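Side-chain contacts in PUM-HD domain-containing protein (Caenorhabditis elegans, PDB 7CGF), which binds RNA through the Pumilio repeats of its PUM-HD domain, here holding a PBE RNA, and probably recognises mRNA 3' untranslated regions: residues N256-E259 with F260-K264; M304-Q307 with Y308-Y311; V312-K315 with M316-V320; D245-V248 with I249-V253. The protein carries 2 engineered substitutions. All coordinates share one frame; numbering follows the deposited sequence.

Contact 1. Residues N256-E259 with F260-K264. With nucleotides of chain B.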
loop_
_atom_site.group_PDB
_atom_site.type_symbol
_atom_site.label_atom_id
_atom_site.label_comp_id
_atom_site.label_asym_id
_atom_site.label_seq_id
_atom_site.Cartn_x
_atom_site.Cartn_y
_atom_site.Cartn_z
ATOM N N ASN A 256 -12.382 22.462 14.092
ATOM C CA ASN A 256 -12.281 23.069 12.772
ATOM C C ASN A 256 -13.163 22.334 11.780
ATOM O O ASN A 256 -12.780 22.123 10.627
ATOM C CB ASN A 256 -10.831 23.090 12.302
ATOM C CG ASN A 256 -9.938 23.863 13.247
ATOM O OD1 ASN A 256 -9.828 25.085 13.147
ATOM N ND2 ASN A 256 -9.319 23.161 14.191
ATOM N N LEU A 257 -14.376 21.970 12.214
ATOM C CA LEU A 257 -15.183 20.982 11.497
ATOM C C LEU A 257 -15.593 21.475 10.116
ATOM O O LEU A 257 -15.522 20.723 9.138
ATOM C CB LEU A 257 -16.423 20.618 12.318
ATOM C CG LEU A 257 -17.355 19.575 11.691
ATOM C CD1 LEU A 257 -16.666 18.228 11.545
ATOM C CD2 LEU A 257 -18.646 19.428 12.485
ATOM N N PHE A 258 -16.047 22.723 10.014
ATOM C CA PHE A 258 -16.493 23.205 8.713
ATOM C C PHE A 258 -15.350 23.217 7.705
ATOM O O PHE A 258 -15.523 22.786 6.559
ATOM C CB PHE A 258 -17.111 24.593 8.842
ATOM C CG PHE A 258 -17.716 25.079 7.572
ATOM C CD1 PHE A 258 -18.911 24.551 7.124
ATOM C CD2 PHE A 258 -17.074 26.029 6.802
ATOM C CE1 PHE A 258 -19.475 24.981 5.936
ATOM C CE2 PHE A 258 -17.634 26.457 5.616
ATOM C CZ PHE A 258 -18.831 25.928 5.184
ATOM N N GLU A 259 -14.170 23.681 8.116
ATOM C CA GLU A 259 -13.048 23.729 7.186
ATOM C C GLU A 259 -12.630 22.328 6.747
ATOM O O GLU A 259 -12.420 22.090 5.553
ATOM C CB GLU A 259 -11.874 24.476 7.815
ATOM C CG GLU A 259 -12.076 25.988 7.851
ATOM C CD GLU A 259 -12.455 26.553 6.490
ATOM O OE1 GLU A 259 -11.670 26.369 5.530
ATOM O OE2 GLU A 259 -13.545 27.163 6.378
ATOM N N PHE A 260 -12.539 21.380 7.687
ATOM C CA PHE A 260 -12.146 20.020 7.306
ATOM C C PHE A 260 -13.181 19.378 6.397
ATOM O O PHE A 260 -12.832 18.678 5.437
ATOM C CB PHE A 260 -11.929 19.152 8.548
ATOM C CG PHE A 260 -10.533 19.216 9.092
ATOM C CD1 PHE A 260 -10.158 20.242 9.945
ATOM C CD2 PHE A 260 -9.614 18.233 8.786
ATOM C CE1 PHE A 260 -8.876 20.309 10.451
ATOM C CE2 PHE A 260 -8.329 18.285 9.291
ATOM C CZ PHE A 260 -7.955 19.338 10.118
ATOM N N ALA A 261 -14.464 19.639 6.655
ATOM C CA ALA A 261 -15.521 18.931 5.945
ATOM C C ALA A 261 -15.733 19.446 4.526
ATOM O O ALA A 261 -16.232 18.699 3.675
ATOM C CB ALA A 261 -16.835 19.042 6.723
ATOM N N THR A 262 -15.394 20.699 4.264
ATOM C CA THR A 262 -15.703 21.313 2.981
ATOM C C THR A 262 -14.525 21.294 2.024
ATOM O O THR A 262 -14.593 21.932 0.971
ATOM C CB THR A 262 -16.212 22.741 3.174
ATOM O OG1 THR A 262 -15.220 23.555 3.810
ATOM C CG2 THR A 262 -17.478 22.727 4.024
ATOM N N HIS A 263 -13.444 20.592 2.362
ATOM C CA HIS A 263 -12.326 20.426 1.446
ATOM C C HIS A 263 -12.279 18.982 0.966
ATOM O O HIS A 263 -12.714 18.059 1.670
ATOM C CB HIS A 263 -11.003 20.856 2.093
ATOM C CG HIS A 263 -10.871 22.343 2.236
ATOM N ND1 HIS A 263 -11.491 23.053 3.241
ATOM C CD2 HIS A 263 -10.222 23.256 1.474
ATOM C CE1 HIS A 263 -11.211 24.338 3.106
ATOM N NE2 HIS A 263 -10.448 24.488 2.038
ATOM N N LYS A 264 -11.778 18.803 -0.269
ATOM C CA LYS A 264 -11.983 17.556 -1.000
ATOM C C LYS A 264 -11.416 16.359 -0.256
ATOM O O LYS A 264 -12.107 15.358 -0.043
ATOM C CB LYS A 264 -11.339 17.652 -2.382
ATOM C CG LYS A 264 -11.514 16.427 -3.220
ATOM C CD LYS A 264 -10.763 16.636 -4.548
ATOM C CE LYS A 264 -10.737 15.385 -5.441
ATOM N NZ LYS A 264 -12.051 14.982 -6.014
ATOM P P G B 2 -19.487 12.404 -8.000
ATOM O OP1 G B 2 -18.734 12.211 -9.261
ATOM O OP2 G B 2 -20.228 11.259 -7.445
ATOM O "O5'" G B 2 -18.400 12.870 -6.924
ATOM C "C5'" G B 2 -17.746 14.120 -7.053
ATOM C "C4'" G B 2 -16.694 14.287 -5.986
ATOM O "O4'" G B 2 -17.329 14.323 -4.684
ATOM C "C3'" G B 2 -15.693 13.150 -5.877
ATOM O "O3'" G B 2 -14.671 13.261 -6.850
ATOM C "C2'" G B 2 -15.212 13.271 -4.428
ATOM O "O2'" G B 2 -14.268 14.322 -4.283
ATOM C "C1'" G B 2 -16.499 13.700 -3.721
ATOM N N9 G B 2 -17.207 12.553 -3.124
ATOM C C8 G B 2 -18.001 11.599 -3.720
ATOM N N7 G B 2 -18.458 10.703 -2.885
ATOM C C5 G B 2 -17.929 11.081 -1.654
ATOM C C6 G B 2 -18.067 10.505 -0.365
ATOM O O6 G B 2 -18.706 9.506 -0.020
ATOM N N1 G B 2 -17.358 11.231 0.597
ATOM C C2 G B 2 -16.631 12.361 0.344
ATOM N N2 G B 2 -16.010 12.904 1.405
ATOM N N3 G B 2 -16.477 12.903 -0.862
ATOM C C4 G B 2 -17.163 12.214 -1.794
ATOM P P U B 3 -13.894 11.962 -7.373
ATOM O OP1 U B 3 -12.820 12.488 -8.252
ATOM O OP2 U B 3 -14.831 10.935 -7.860
ATOM O "O5'" U B 3 -13.305 11.337 -6.031
ATOM C "C5'" U B 3 -12.568 10.128 -6.044
ATOM C "C4'" U B 3 -11.179 10.395 -5.539
ATOM O "O4'" U B 3 -11.237 10.821 -4.158
ATOM C "C3'" U B 3 -10.225 9.216 -5.522
ATOM O "O3'" U B 3 -9.669 9.000 -6.805
ATOM C "C2'" U B 3 -9.182 9.648 -4.493
ATOM O "O2'" U B 3 -8.224 10.497 -5.101
ATOM C "C1'" U B 3 -10.013 10.497 -3.522
ATOM N N1 U B 3 -10.261 9.843 -2.216
ATOM C C2 U B 3 -9.315 10.180 -1.260
ATOM O O2 U B 3 -8.394 10.933 -1.528
ATOM N N3 U B 3 -9.500 9.614 -0.026
ATOM C C4 U B 3 -10.502 8.745 0.332
ATOM O O4 U B 3 -10.556 8.300 1.476
ATOM C C5 U B 3 -11.445 8.441 -0.713
ATOM C C6 U B 3 -11.288 8.983 -1.931
#
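The short helix 257-261 of a predicted Pumilio repeat ends where Phe-258 meets Thr-262 and Glu-259 meets His-263, and the chain then runs on to the bound RNA. Phe-258 O accepts twice, from Thr-262 N and, at 2.9 Å, from Thr-262 OG1, the two donors lying on opposite faces of the carbonyl plane. A beta-branched threonine suits this turn: with OG1 set between its own backbone N and carbonyl carbon (chi1 61°), the hydroxyl reaches back to the helix while CG2 sits over one face of the Phe-258 ring, 3.7 Å from the centroid, a CH-pi contact. His-263 ND1 donates in its ring plane to Glu-259 O at 2.7 Å, and the bent Glu-259 chain brings OE1 to 3.2 Å from His-263 CE1. Phe-260 lays its ring edge against Asn-256 O, with CD1 3.3 Å away. Beyond the turn, Lys-264 reaches the RNA backbone between G2 and U3 of chain B; its NZ donates to O2' of G2 at 2.9 Å and weakly to OP1 of U3. Phe-260 packs against helix 221-225 and Ile-270 of helix 266-276, while Leu-257 fits between that helix and helix 279-290.

Contact 2. Residues M304-Q307 with Y308-Y311. With nucleotides of chain B.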
loop_
_atom_site.group_PDB
_atom_site.type_symbol
_atom_site.label_atom_id
_atom_site.label_comp_id
_atom_site.label_asym_id
_atom_site.label_seq_id
_atom_site.Cartn_x
_atom_site.Cartn_y
_atom_site.Cartn_z
ATOM N N MET A 304 -24.523 20.435 4.842
ATOM C CA MET A 304 -25.395 19.737 3.906
ATOM C C MET A 304 -25.509 20.468 2.575
ATOM O O MET A 304 -25.885 19.848 1.575
ATOM C CB MET A 304 -26.782 19.546 4.525
ATOM C CG MET A 304 -26.814 18.533 5.660
ATOM S SD MET A 304 -28.407 18.458 6.504
ATOM C CE MET A 304 -29.343 17.505 5.313
ATOM N N LYS A 305 -25.194 21.759 2.544
ATOM C CA LYS A 305 -25.217 22.548 1.321
ATOM C C LYS A 305 -23.931 22.431 0.511
ATOM O O LYS A 305 -23.852 23.016 -0.573
ATOM C CB LYS A 305 -25.467 24.022 1.652
ATOM C CG LYS A 305 -26.834 24.307 2.274
ATOM C CD LYS A 305 -26.888 25.708 2.870
ATOM C CE LYS A 305 -28.266 26.002 3.446
ATOM N NZ LYS A 305 -28.286 27.236 4.277
ATOM N N ASP A 306 -22.932 21.694 1.002
ATOM C CA ASP A 306 -21.592 21.720 0.432
ATOM C C ASP A 306 -21.285 20.434 -0.325
ATOM O O ASP A 306 -21.748 19.346 0.032
ATOM C CB ASP A 306 -20.535 21.955 1.526
ATOM C CG ASP A 306 -19.116 21.944 0.980
ATOM O OD1 ASP A 306 -18.643 22.991 0.481
ATOM O OD2 ASP A 306 -18.464 20.881 1.064
ATOM N N GLN A 307 -20.487 20.588 -1.388
ATOM C CA GLN A 307 -20.208 19.503 -2.322
ATOM C C GLN A 307 -19.515 18.314 -1.658
ATOM O O GLN A 307 -19.708 17.173 -2.091
ATOM C CB GLN A 307 -19.348 20.035 -3.469
ATOM C CG GLN A 307 -18.017 20.614 -2.995
ATOM C CD GLN A 307 -17.179 21.145 -4.128
ATOM O OE1 GLN A 307 -17.349 20.736 -5.279
ATOM N NE2 GLN A 307 -16.277 22.059 -3.818
ATOM N N TYR A 308 -18.705 18.554 -0.621
ATOM C CA TYR A 308 -18.054 17.460 0.101
ATOM C C TYR A 308 -18.697 17.184 1.449
ATOM O O TYR A 308 -18.940 16.020 1.782
ATOM C CB TYR A 308 -16.563 17.752 0.314
ATOM C CG TYR A 308 -15.834 18.086 -0.966
ATOM C CD1 TYR A 308 -15.852 17.202 -2.035
ATOM C CD2 TYR A 308 -15.125 19.275 -1.094
ATOM C CE1 TYR A 308 -15.194 17.508 -3.222
ATOM C CE2 TYR A 308 -14.463 19.589 -2.281
ATOM C CZ TYR A 308 -14.505 18.695 -3.323
ATOM O OH TYR A 308 -13.850 18.995 -4.502
ATOM N N ALA A 309 -19.030 18.236 2.191
ATOM C CA ALA A 309 -19.519 18.066 3.557
ATOM C C ALA A 309 -20.876 17.378 3.615
ATOM O O ALA A 309 -21.202 16.776 4.642
ATOM C CB ALA A 309 -19.558 19.420 4.262
ATOM N N ASN A 310 -21.670 17.408 2.534
ATOM C CA ASN A 310 -22.930 16.675 2.573
ATOM C C ASN A 310 -22.694 15.184 2.769
ATOM O O ASN A 310 -23.482 14.515 3.445
ATOM C CB ASN A 310 -23.772 16.955 1.308
ATOM C CG ASN A 310 -23.328 16.153 0.084
ATOM O OD1 ASN A 310 -23.783 15.027 -0.138
ATOM N ND2 ASN A 310 -22.477 16.754 -0.734
ATOM N N TYR A 311 -21.592 14.652 2.233
ATOM C CA TYR A 311 -21.267 13.261 2.499
ATOM C C TYR A 311 -20.858 13.055 3.950
ATOM O O TYR A 311 -21.116 11.988 4.516
ATOM C CB TYR A 311 -20.143 12.783 1.580
ATOM C CG TYR A 311 -20.518 12.717 0.125
ATOM C CD1 TYR A 311 -21.248 11.638 -0.378
ATOM C CD2 TYR A 311 -20.130 13.720 -0.749
ATOM C CE1 TYR A 311 -21.577 11.567 -1.726
ATOM C CE2 TYR A 311 -20.457 13.656 -2.101
ATOM C CZ TYR A 311 -21.180 12.582 -2.575
ATOM O OH TYR A 311 -21.488 12.539 -3.921
ATOM P P G B 2 -19.487 12.404 -8.000
ATOM O OP1 G B 2 -18.734 12.211 -9.261
ATOM O OP2 G B 2 -20.228 11.259 -7.445
ATOM O "O5'" G B 2 -18.400 12.870 -6.924
ATOM C "C5'" G B 2 -17.746 14.120 -7.053
ATOM C "C4'" G B 2 -16.694 14.287 -5.986
ATOM O "O4'" G B 2 -17.329 14.323 -4.684
ATOM C "C3'" G B 2 -15.693 13.150 -5.877
ATOM O "O3'" G B 2 -14.671 13.261 -6.850
ATOM C "C2'" G B 2 -15.212 13.271 -4.428
ATOM O "O2'" G B 2 -14.268 14.322 -4.283
ATOM C "C1'" G B 2 -16.499 13.700 -3.721
ATOM N N9 G B 2 -17.207 12.553 -3.124
ATOM C C8 G B 2 -18.001 11.599 -3.720
ATOM N N7 G B 2 -18.458 10.703 -2.885
ATOM C C5 G B 2 -17.929 11.081 -1.654
ATOM C C6 G B 2 -18.067 10.505 -0.365
ATOM O O6 G B 2 -18.706 9.506 -0.020
ATOM N N1 G B 2 -17.358 11.231 0.597
ATOM C C2 G B 2 -16.631 12.361 0.344
ATOM N N2 G B 2 -16.010 12.904 1.405
ATOM N N3 G B 2 -16.477 12.903 -0.862
ATOM C C4 G B 2 -17.163 12.214 -1.794
ATOM P P U B 1 -25.836 12.567 -8.386
ATOM O OP1 U B 1 -26.361 13.919 -8.042
ATOM O OP2 U B 1 -26.349 11.393 -7.618
ATOM O "O5'" U B 1 -24.234 12.601 -8.350
ATOM C "C5'" U B 1 -23.496 13.513 -9.159
ATOM C "C4'" U B 1 -22.714 14.504 -8.329
ATOM O "O4'" U B 1 -23.597 15.139 -7.364
ATOM C "C3'" U B 1 -21.585 13.927 -7.481
ATOM O "O3'" U B 1 -20.390 13.719 -8.218
ATOM C "C2'" U B 1 -21.452 14.952 -6.361
ATOM O "O2'" U B 1 -20.727 16.100 -6.775
ATOM C "C1'" U B 1 -22.910 15.367 -6.152
ATOM N N1 U B 1 -23.543 14.559 -5.090
ATOM C C2 U B 1 -23.366 14.991 -3.788
ATOM O O2 U B 1 -22.746 15.998 -3.497
ATOM N N3 U B 1 -23.950 14.190 -2.845
ATOM C C4 U B 1 -24.662 13.040 -3.066
ATOM O O4 U B 1 -25.117 12.443 -2.107
ATOM C C5 U B 1 -24.793 12.644 -4.435
ATOM C C6 U B 1 -24.235 13.407 -5.372
#
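Residues 306-309 turn the chain into helix 309-319, with Asn-310 N bonded to Asp-306 O at 3.2 Å and the CA atoms of Asp-306 and Ala-309 5.2 Å apart. This is a capped helix start in a predicted Pumilio repeat, and it carries residues that read the RNA. Asp-306 suits the cap because its short side chain, with CG anti to the backbone N (chi1 178°), brings one oxygen, OD2, to two amides at the helix start. Ala-309 N meets the anti lone pair of OD2 at 2.9 Å, whereas Tyr-308 N comes from above the carboxylate plane. Asp-306 O is doubly engaged as well: besides Asn-310 N it receives Asn-310 ND2, in the carbonyl plane and nearly straight (171°). That bond fixes the amide of Asn-310, whose two ends then address the uracil of U1 of chain B. OD1 accepts from U1 N3 at 2.8 Å, and ND2 donates to U1 O2 at 2.9 Å, so one asparagine matches a donor and an acceptor on the base edge. Tyr-311 lays one ring face on the base of G2 of chain B, with G2 C5 3.3 Å above its centre. Gln-307 runs beside Tyr-308, its amide stacked on the phenol ring with the planes 21° apart. The methylene of Gln-307 makes the CH-pi contact there, CG lying 3.7 Å from the centroid of the Tyr-308 ring.

Contact 3. Residues V312-K315 with M316-V320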
loop_
_atom_site.group_PDB
_atom_site.type_symbol
_atom_site.label_atom_id
_atom_site.label_comp_id
_atom_site.label_asym_id
_atom_site.label_seq_id
_atom_site.Cartn_x
_atom_site.Cartn_y
_atom_site.Cartn_z
ATOM N N VAL A 312 -20.190 14.041 4.546
ATOM C CA VAL A 312 -19.805 13.906 5.947
ATOM C C VAL A 312 -21.045 13.864 6.820
ATOM O O VAL A 312 -21.117 13.090 7.780
ATOM C CB VAL A 312 -18.861 15.040 6.374
ATOM C CG1 VAL A 312 -18.450 14.861 7.845
ATOM C CG2 VAL A 312 -17.637 15.088 5.460
ATOM N N VAL A 313 -22.052 14.678 6.488
ATOM C CA VAL A 313 -23.286 14.668 7.278
ATOM C C VAL A 313 -23.992 13.327 7.135
ATOM O O VAL A 313 -24.456 12.740 8.120
ATOM C CB VAL A 313 -24.194 15.849 6.876
ATOM C CG1 VAL A 313 -25.551 15.761 7.602
ATOM C CG2 VAL A 313 -23.524 17.166 7.186
ATOM N N GLN A 314 -24.059 12.799 5.912
ATOM C CA GLN A 314 -24.638 11.478 5.719
ATOM C C GLN A 314 -23.905 10.427 6.548
ATOM O O GLN A 314 -24.532 9.574 7.183
ATOM C CB GLN A 314 -24.612 11.117 4.232
ATOM C CG GLN A 314 -25.153 9.736 3.921
ATOM C CD GLN A 314 -26.666 9.692 3.988
ATOM O OE1 GLN A 314 -27.337 10.664 3.637
ATOM N NE2 GLN A 314 -27.212 8.568 4.439
ATOM N N LYS A 315 -22.571 10.471 6.555
ATOM C CA LYS A 315 -21.814 9.503 7.343
ATOM C C LYS A 315 -22.113 9.639 8.836
ATOM O O LYS A 315 -22.181 8.638 9.554
ATOM C CB LYS A 315 -20.320 9.685 7.070
ATOM C CG LYS A 315 -19.412 8.675 7.768
ATOM C CD LYS A 315 -19.652 7.239 7.307
ATOM C CE LYS A 315 -19.318 7.040 5.833
ATOM N NZ LYS A 315 -19.211 5.591 5.526
ATOM N N MET A 316 -22.263 10.869 9.322
ATOM C CA MET A 316 -22.636 11.089 10.719
ATOM C C MET A 316 -23.939 10.380 11.056
ATOM O O MET A 316 -24.000 9.595 12.006
ATOM C CB MET A 316 -22.777 12.579 11.002
ATOM C CG MET A 316 -21.524 13.386 10.798
ATOM S SD MET A 316 -21.863 15.107 11.161
ATOM C CE MET A 316 -22.201 14.923 12.846
ATOM N N PHE A 317 -24.996 10.642 10.279
ATOM C CA PHE A 317 -26.276 9.981 10.524
ATOM C C PHE A 317 -26.125 8.467 10.525
ATOM O O PHE A 317 -26.735 7.773 11.344
ATOM C CB PHE A 317 -27.309 10.401 9.474
ATOM C CG PHE A 317 -28.030 11.682 9.794
ATOM C CD1 PHE A 317 -27.467 12.912 9.493
ATOM C CD2 PHE A 317 -29.297 11.654 10.369
ATOM C CE1 PHE A 317 -28.141 14.105 9.774
ATOM C CE2 PHE A 317 -29.976 12.841 10.656
ATOM C CZ PHE A 317 -29.404 14.063 10.360
ATOM N N ASP A 318 -25.300 7.931 9.623
ATOM C CA ASP A 318 -25.180 6.483 9.522
ATOM C C ASP A 318 -24.392 5.865 10.675
ATOM O O ASP A 318 -24.580 4.678 10.960
ATOM C CB ASP A 318 -24.538 6.108 8.181
ATOM C CG ASP A 318 -25.374 6.550 6.984
ATOM O OD1 ASP A 318 -26.585 6.834 7.155
ATOM O OD2 ASP A 318 -24.822 6.608 5.860
ATOM N N GLN A 319 -23.542 6.635 11.365
ATOM C CA GLN A 319 -22.578 6.060 12.298
ATOM C C GLN A 319 -22.824 6.356 13.771
ATOM O O GLN A 319 -22.217 5.691 14.616
ATOM C CB GLN A 319 -21.155 6.532 11.954
ATOM C CG GLN A 319 -20.667 6.109 10.576
ATOM C CD GLN A 319 -20.273 4.645 10.508
ATOM O OE1 GLN A 319 -19.763 4.075 11.479
ATOM N NE2 GLN A 319 -20.493 4.031 9.351
ATOM N N VAL A 320 -23.655 7.328 14.121
ATOM C CA VAL A 320 -23.745 7.774 15.500
ATOM C C VAL A 320 -24.890 7.049 16.199
ATOM O O VAL A 320 -25.639 6.292 15.588
ATOM C CB VAL A 320 -23.888 9.312 15.607
ATOM C CG1 VAL A 320 -22.695 9.998 14.927
ATOM C CG2 VAL A 320 -25.221 9.788 15.036
#
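Residues 312-319 are helical, and Met-316 N, Phe-317 N and Asp-318 N each bond to the carbonyl four residues back, the straightest being Phe-317 N to Val-313 O (171°). This is the later part of helix 309-319 in a predicted Pumilio repeat, and its side chains divide into an apolar face and a polar one. On the apolar face Val-313 and Phe-317 lie alongside each other, pointing the same way, with Val-313 CG1 3.8 Å from Phe-317 CE1. Val-313 packs on helix 299-304 and Phe-317 on helix 322-332; both are buried, so a branched and an aromatic side chain suit these places. Met-316, long and flexible, reaches from the same helix toward helices 266-276 and 279-290. On the polar face the Gln-314 chain bends at chi2 (76°), which carries its amide along the helix to the Asp-318 carboxylate. Both bonds from NE2 are weak, 3.3 Å to OD1 and 3.4 Å to OD2, and the amide and carboxylate planes stand 59° apart. Asp-318 OD1 has a firmer partner in Tyr-355 OH. A leucine in place of Gln-314 would probably leave Asp-318 without this amide donor and set an apolar branch beside its charge. The next residue, Lys-315, bends at chi2 and chi3, and its NZ forms a salt bridge with Glu-275. The aliphatic part of that chain runs beside Gln-319, where Lys-315 CD rests 3.6 Å from Gln-319 CG.

Contact 4. Residues D245-V248 with I249-V253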
loop_
_atom_site.group_PDB
_atom_site.type_symbol
_atom_site.label_atom_id
_atom_site.label_comp_id
_atom_site.label_asym_id
_atom_site.label_seq_id
_atom_site.Cartn_x
_atom_site.Cartn_y
_atom_site.Cartn_z
ATOM N N ASP A 245 -3.724 9.589 20.038
ATOM C CA ASP A 245 -3.660 10.078 18.663
ATOM C C ASP A 245 -5.052 10.369 18.127
ATOM O O ASP A 245 -5.277 11.418 17.511
ATOM C CB ASP A 245 -2.975 9.063 17.750
ATOM C CG ASP A 245 -1.509 8.885 18.067
ATOM O OD1 ASP A 245 -0.845 9.875 18.469
ATOM O OD2 ASP A 245 -1.037 7.746 17.883
ATOM N N ARG A 246 -6.000 9.453 18.360
ATOM C CA ARG A 246 -7.361 9.693 17.890
ATOM C C ARG A 246 -7.996 10.863 18.626
ATOM O O ARG A 246 -8.694 11.676 18.012
ATOM C CB ARG A 246 -8.216 8.434 18.029
ATOM C CG ARG A 246 -8.052 7.448 16.887
ATOM C CD ARG A 246 -8.925 6.222 17.049
ATOM N NE ARG A 246 -8.581 5.462 18.248
ATOM C CZ ARG A 246 -7.538 4.644 18.311
ATOM N NH1 ARG A 246 -6.756 4.495 17.246
ATOM N NH2 ARG A 246 -7.271 3.980 19.431
ATOM N N MET A 247 -7.744 10.990 19.938
ATOM C CA MET A 247 -8.279 12.138 20.662
ATOM C C MET A 247 -7.732 13.446 20.101
ATOM O O MET A 247 -8.487 14.402 19.884
ATOM C CB MET A 247 -7.980 12.006 22.163
ATOM C CG MET A 247 -8.298 13.251 22.986
ATOM S SD MET A 247 -10.044 13.693 22.867
ATOM C CE MET A 247 -10.774 12.139 23.083
ATOM N N VAL A 248 -6.426 13.503 19.825
ATOM C CA VAL A 248 -5.867 14.736 19.293
ATOM C C VAL A 248 -6.492 15.045 17.936
ATOM O O VAL A 248 -6.851 16.198 17.648
ATOM C CB VAL A 248 -4.331 14.634 19.219
ATOM C CG1 VAL A 248 -3.761 15.778 18.410
ATOM C CG2 VAL A 248 -3.744 14.654 20.624
ATOM N N ILE A 249 -6.656 14.015 17.098
ATOM C CA ILE A 249 -7.195 14.229 15.754
ATOM C C ILE A 249 -8.654 14.654 15.831
ATOM O O ILE A 249 -9.067 15.630 15.197
ATOM C CB ILE A 249 -7.009 12.973 14.887
ATOM C CG1 ILE A 249 -5.527 12.813 14.522
ATOM C CG2 ILE A 249 -7.839 13.068 13.610
ATOM C CD1 ILE A 249 -5.214 11.487 13.860
ATOM N N VAL A 250 -9.445 13.960 16.656
ATOM C CA VAL A 250 -10.871 14.273 16.740
ATOM C C VAL A 250 -11.079 15.646 17.349
ATOM O O VAL A 250 -12.002 16.374 16.961
ATOM C CB VAL A 250 -11.603 13.175 17.533
ATOM C CG1 VAL A 250 -13.019 13.621 17.910
ATOM C CG2 VAL A 250 -11.616 11.885 16.725
ATOM N N THR A 251 -10.246 16.019 18.326
ATOM C CA THR A 251 -10.341 17.361 18.890
ATOM C C THR A 251 -10.060 18.405 17.827
ATOM O O THR A 251 -10.781 19.403 17.718
ATOM C CB THR A 251 -9.371 17.521 20.063
ATOM O OG1 THR A 251 -9.723 16.606 21.103
ATOM C CG2 THR A 251 -9.396 18.935 20.620
ATOM N N ARG A 252 -9.019 18.183 17.020
ATOM C CA ARG A 252 -8.673 19.157 15.989
ATOM C C ARG A 252 -9.752 19.241 14.915
ATOM O O ARG A 252 -10.102 20.343 14.466
ATOM C CB ARG A 252 -7.324 18.808 15.367
ATOM C CG ARG A 252 -6.820 19.894 14.438
ATOM C CD ARG A 252 -5.322 19.823 14.245
ATOM N NE ARG A 252 -4.856 20.982 13.491
ATOM C CZ ARG A 252 -4.334 22.068 14.047
ATOM N NH1 ARG A 252 -4.188 22.133 15.367
ATOM N NH2 ARG A 252 -3.947 23.082 13.285
ATOM N N VAL A 253 -10.251 18.083 14.473
ATOM C CA VAL A 253 -11.315 18.028 13.473
ATOM C C VAL A 253 -12.567 18.708 13.996
ATOM O O VAL A 253 -13.209 19.493 13.288
ATOM C CB VAL A 253 -11.581 16.564 13.077
ATOM C CG1 VAL A 253 -12.887 16.437 12.318
ATOM C CG2 VAL A 253 -10.411 16.020 12.236
#
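Met-247 meets Thr-251 one helical turn on, within helix 243-255. From its CB, which is directed away from the following turn, CG swings anti to the backbone N (chi1 171°) and passes 4.1 Å from Thr-251 OG1. A bend at chi2 then brings SD to 3.4 Å from that same oxygen, and the chain turns again at chi3 before CE. The unbranched, flexible methionine chain can thus cross the threonine side chain at an angle and set its sulfur beside the hydroxyl. Thr-251 OG1 donates to Met-247 O at 2.8 Å from above the carbonyl plane, while Thr-251 N reaches the oxygen from the opposite face at 2.9 Å. A valine in place of Thr-251 would probably keep the shape but leave Met-247 O with the backbone amide as its one donor here, and SD facing a methyl group. On another side of the helix, the CG1 branch of Ile-249 lies 3.3 Å from Asp-245 O. Met-247 and Thr-251 are turned to helix 279-290, touching His-281 and Met-284 respectively; Ile-249 packs on Phe-221 of helix 221-225 and Cys-273 of helix 266-276, and Arg-252 forms a salt bridge with Asp-222 of helix 221-225.

How the contacts relate
From the N terminus, contact 4 comes first, on helix 243-255, and contact 1 follows on the short helix 257-261; Phe-260 touches Val-253 where they adjoin. Contact 2 runs from the loop after helix 299-304 into helix 309-319, on which contact 3 continues, and Met-304 CG meets Val-313 CG1 at 3.6 Å. Each is local, between residues a few positions apart, so none encloses or crosses another. Across the repeats, contact 1 meets contact 2 through Thr-262 and Asp-306, and Ala-261 touches Val-312 of contact 3. Contacts 1 and 2 thus bring together two RNA-touching parts of the chain, the turn after helix 257-261 and the start of helix 309-319.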